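Local coordinates for protein carboxylesterase (Uncultured bacterium, PDB 5GMX) that hydrolyses carboxylic esters as a family VIII carboxylesterase of the beta-lactamase-like fold and also acts on oxyimino cephalosporins, at residues E305-K310 / M318-G323. Residues are numbered along the deposited sequence; the frame is centred on the assembly and turned at random.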
ATOM      1  N   GLU A 305      10.285 -12.759  -6.468  1.00 18.77           N
ATOM      2  CA  GLU A 305       9.078 -13.102  -7.209  1.00 18.74           C
ATOM      3  C   GLU A 305       8.540 -14.446  -6.729  1.00 19.72           C
ATOM      4  O   GLU A 305       9.271 -15.433  -6.666  1.00 22.53           O
ATOM      5  CB  GLU A 305       9.343 -13.155  -8.708  1.00 18.95           C
ATOM      6  CG  GLU A 305       8.086 -13.428  -9.518  1.00 23.60           C
ATOM      7  CD  GLU A 305       8.387 -13.598 -10.993  1.00 32.83           C
ATOM      8  OE1 GLU A 305       9.049 -12.708 -11.579  1.00 27.24           O
ATOM      9  OE2 GLU A 305       7.947 -14.616 -11.563  1.00 34.49           O
ATOM     10  N   GLU A 306       7.265 -14.462  -6.361  1.00 15.67           N
ATOM     11  CA  GLU A 306       6.624 -15.669  -5.866  1.00 23.86           C
ATOM     12  C   GLU A 306       5.800 -16.299  -6.966  1.00 24.85           C
ATOM     13  O   GLU A 306       5.768 -17.520  -7.092  1.00 22.25           O
ATOM     14  CB  GLU A 306       5.756 -15.361  -4.646  1.00 24.02           C
ATOM     15  CG  GLU A 306       6.555 -15.250  -3.354  1.00 18.33           C
ATOM     16  CD  GLU A 306       7.151 -16.586  -2.940  1.00 23.30           C
ATOM     17  OE1 GLU A 306       6.444 -17.610  -3.073  1.00 34.19           O
ATOM     18  OE2 GLU A 306       8.322 -16.620  -2.499  1.00 25.50           O
ATOM     19  N   CYS A 307       5.137 -15.472  -7.768  1.00 24.49           N
ATOM     20  CA  CYS A 307       4.405 -16.034  -8.899  1.00 24.81           C
ATOM     21  C   CYS A 307       4.148 -14.990  -9.969  1.00 28.25           C
ATOM     22  O   CYS A 307       4.267 -13.798  -9.715  1.00 22.63           O
ATOM     23  CB  CYS A 307       3.085 -16.683  -8.431  1.00 26.02           C
ATOM     24  SG  CYS A 307       1.944 -15.669  -7.395  1.00 22.57           S
ATOM     25  N   PHE A 308       3.834 -15.446 -11.176  1.00 24.54           N
ATOM     26  CA  PHE A 308       3.528 -14.547 -12.283  1.00 21.17           C
ATOM     27  C   PHE A 308       2.441 -15.194 -13.132  1.00 23.19           C
ATOM     28  O   PHE A 308       2.733 -15.911 -14.078  1.00 28.65           O
ATOM     29  CB  PHE A 308       4.786 -14.244 -13.105  1.00 19.29           C
ATOM     30  CG  PHE A 308       4.643 -13.070 -14.041  1.00 22.59           C
ATOM     31  CD1 PHE A 308       3.454 -12.357 -14.127  1.00 22.36           C
ATOM     32  CD2 PHE A 308       5.711 -12.664 -14.823  1.00 25.93           C
ATOM     33  CE1 PHE A 308       3.326 -11.278 -14.998  1.00 24.87           C
ATOM     34  CE2 PHE A 308       5.597 -11.585 -15.686  1.00 28.39           C
ATOM     35  CZ  PHE A 308       4.403 -10.890 -15.770  1.00 28.16           C
ATOM     36  N   ARG A 309       1.185 -14.924 -12.786  1.00 22.61           N
ATOM     37  CA  ARG A 309       0.052 -15.657 -13.367  1.00 23.32           C
ATOM     38  C   ARG A 309      -1.159 -14.766 -13.528  1.00 25.21           C
ATOM     39  O   ARG A 309      -1.269 -13.754 -12.854  1.00 17.98           O
ATOM     40  CB  ARG A 309      -0.367 -16.849 -12.493  1.00 25.87           C
ATOM     41  CG  ARG A 309       0.549 -18.052 -12.499  1.00 29.76           C
ATOM     42  CD  ARG A 309      -0.155 -19.252 -11.856  1.00 31.23           C
ATOM     43  NE  ARG A 309      -0.289 -19.090 -10.417  1.00 27.06           N
ATOM     44  CZ  ARG A 309       0.443 -19.740  -9.515  1.00 29.26           C
ATOM     45  NH1 ARG A 309       1.351 -20.620  -9.907  1.00 29.59           N
ATOM     46  NH2 ARG A 309       0.264 -19.509  -8.221  1.00 23.66           N
ATOM     47  N   LYS A 310      -2.090 -15.170 -14.388  1.00 21.24           N
ATOM     48  CA  LYS A 310      -3.367 -14.475 -14.481  1.00 22.43           C
ATOM     49  C   LYS A 310      -4.056 -14.559 -13.130  1.00 25.26           C
ATOM     50  O   LYS A 310      -4.216 -15.645 -12.564  1.00 25.63           O
ATOM     51  CB  LYS A 310      -4.256 -15.066 -15.582  1.00 27.12           C
ATOM     52  CG  LYS A 310      -5.585 -14.328 -15.750  1.00 31.69           C
ATOM     53  CD  LYS A 310      -6.183 -14.503 -17.137  1.00 40.95           C
ATOM     54  CE  LYS A 310      -6.747 -15.905 -17.317  1.00 56.24           C
ATOM     55  NZ  LYS A 310      -7.766 -16.229 -16.276  1.00 51.31           N
HETATM   56  N   MSE A 318      -0.565 -11.013 -12.925  1.00 20.01           N
HETATM   57  CA  MSE A 318       0.109 -10.258 -11.890  1.00 18.80           C
HETATM   58  C   MSE A 318       1.411 -10.945 -11.555  1.00 18.40           C
HETATM   59  O   MSE A 318       1.489 -12.187 -11.509  1.00 24.19           O
HETATM   60  CB  MSE A 318      -0.763 -10.124 -10.643  1.00 18.28           C
HETATM   61  CG  MSE A 318      -2.070  -9.403 -10.881  1.00 18.64           C
HETATM   62 SE   MSE A 318      -1.718  -7.514 -11.319  1.00 46.98          SE
HETATM   63  CE  MSE A 318      -1.039  -6.939  -9.574  1.00 34.22           C
ATOM     64  N   ARG A 319       2.431 -10.119 -11.348  1.00 16.36           N
ATOM     65  CA  ARG A 319       3.742 -10.571 -10.929  1.00 15.43           C
ATOM     66  C   ARG A 319       3.937 -10.240  -9.449  1.00 15.06           C
ATOM     67  O   ARG A 319       4.327  -9.124  -9.094  1.00 17.11           O
ATOM     68  CB  ARG A 319       4.825  -9.922 -11.786  1.00 17.83           C
ATOM     69  CG  ARG A 319       6.200 -10.496 -11.571  1.00 18.54           C
ATOM     70  CD  ARG A 319       7.207  -9.801 -12.453  1.00 22.39           C
ATOM     71  NE  ARG A 319       8.570 -10.126 -12.053  1.00 23.54           N
ATOM     72  CZ  ARG A 319       9.584  -9.273 -12.090  1.00 21.95           C
ATOM     73  NH1 ARG A 319       9.397  -8.028 -12.518  1.00 19.46           N
ATOM     74  NH2 ARG A 319      10.787  -9.673 -11.706  1.00 22.09           N
ATOM     75  N   TRP A 320       3.648 -11.219  -8.597  1.00 19.51           N
ATOM     76  CA  TRP A 320       3.643 -11.030  -7.151  1.00 17.40           C
ATOM     77  C   TRP A 320       4.943 -11.460  -6.481  1.00 17.33           C
ATOM     78  O   TRP A 320       5.485 -12.559  -6.753  1.00 19.54           O
ATOM     79  CB  TRP A 320       2.491 -11.818  -6.506  1.00 17.98           C
ATOM     80  CG  TRP A 320       1.106 -11.337  -6.817  1.00 14.05           C
ATOM     81  CD1 TRP A 320       0.143 -12.015  -7.517  1.00 16.51           C
ATOM     82  CD2 TRP A 320       0.507 -10.102  -6.409  1.00 18.21           C
ATOM     83  NE1 TRP A 320      -1.009 -11.273  -7.582  1.00 14.42           N
ATOM     84  CE2 TRP A 320      -0.815 -10.093  -6.915  1.00 16.41           C
ATOM     85  CE3 TRP A 320       0.957  -8.999  -5.673  1.00 19.61           C
ATOM     86  CZ2 TRP A 320      -1.687  -9.027  -6.709  1.00 18.42           C
ATOM     87  CZ3 TRP A 320       0.088  -7.939  -5.469  1.00 18.02           C
ATOM     88  CH2 TRP A 320      -1.219  -7.960  -5.988  1.00 21.87           C
ATOM     89  N   SER A 321       5.411 -10.592  -5.585  1.00 14.98           N
ATOM     90  CA  SER A 321       6.445 -10.940  -4.627  1.00 14.19           C
ATOM     91  C   SER A 321       5.790 -11.155  -3.261  1.00 18.14           C
ATOM     92  O   SER A 321       4.572 -11.337  -3.171  1.00 16.06           O
ATOM     93  CB  SER A 321       7.515  -9.845  -4.550  1.00 17.22           C
ATOM     94  OG  SER A 321       6.982  -8.637  -4.034  1.00 16.32           O
ATOM     95  N   ARG A 322       6.575 -11.083  -2.191  1.00 15.67           N
ATOM     96  CA  ARG A 322       6.015 -11.256  -0.856  1.00 13.82           C
ATOM     97  C   ARG A 322       5.308  -9.984  -0.391  1.00 15.32           C
ATOM     98  O   ARG A 322       5.716  -9.350   0.580  1.00 15.76           O
ATOM     99  CB  ARG A 322       7.095 -11.659   0.146  1.00 14.07           C
ATOM    100  CG  ARG A 322       7.569 -13.105   0.002  1.00 15.55           C
ATOM    101  CD  ARG A 322       8.788 -13.231  -0.885  1.00 18.73           C
ATOM    102  NE  ARG A 322       9.171 -14.630  -1.004  1.00 18.27           N
ATOM    103  CZ  ARG A 322      10.184 -15.186  -0.357  1.00 18.58           C
ATOM    104  NH1 ARG A 322      10.950 -14.447   0.435  1.00 16.59           N
ATOM    105  NH2 ARG A 322      10.446 -16.477  -0.522  1.00 19.99           N
ATOM    106  N   GLY A 323       4.256  -9.608  -1.109  1.00 14.69           N
ATOM    107  CA  GLY A 323       3.432  -8.482  -0.719  1.00 14.36           C
ATOM    108  C   GLY A 323       3.431  -7.327  -1.698  1.00 15.91           C
ATOM    109  O   GLY A 323       2.502  -6.524  -1.707  1.00 15.08           O
TER
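Strands 307-310 and 317-320 form an antiparallel beta hairpin, with a classic beta bulge at one end, where E306 and C307 both face W320. There W320 O accepts from both E306 N, at 2.6 Å, and C307 N, at 3.1 Å. The pair R309 and M318 is hydrogen-bonded in both directions.

R319 and F308 share one face of the hairpin. R319 runs extended from CG to NE, with CG anti to its backbone N (chi1 -171°). Its CB sits over the F308 ring, 3.8 Å from the centroid, in a CH-pi contact. R317 makes a cation-pi contact with the same ring. E305, also extended, crosses R319 at about a right angle. R319 NE reaches E305 OE1 at 2.7 Å along a nearly straight bond (166°), and meets it from above the carboxylate plane.

At the bulge itself, the E306 side chain bends at chi2 toward R322. R322 grips E306 OE2 side-on, with NE at 2.6 Å and NH2 at 2.9 Å. The E306 carboxylate and R322 guanidinium planes are 26° apart. R322 NH1 bonds to E301 O.

On the other face, C307 SG lies at the edge of the W320 indole, 4.0 Å from W320 CB. W320 NE1 bonds to D311 OD2, and the ring meets H119. The W320 side chain is about 8 Å from the bound phenylmethanesulfonic acid.

Two glutamate-arginine salt bridges thus clamp the bulged end, and the nearby arginines probably keep both carboxylates ionised.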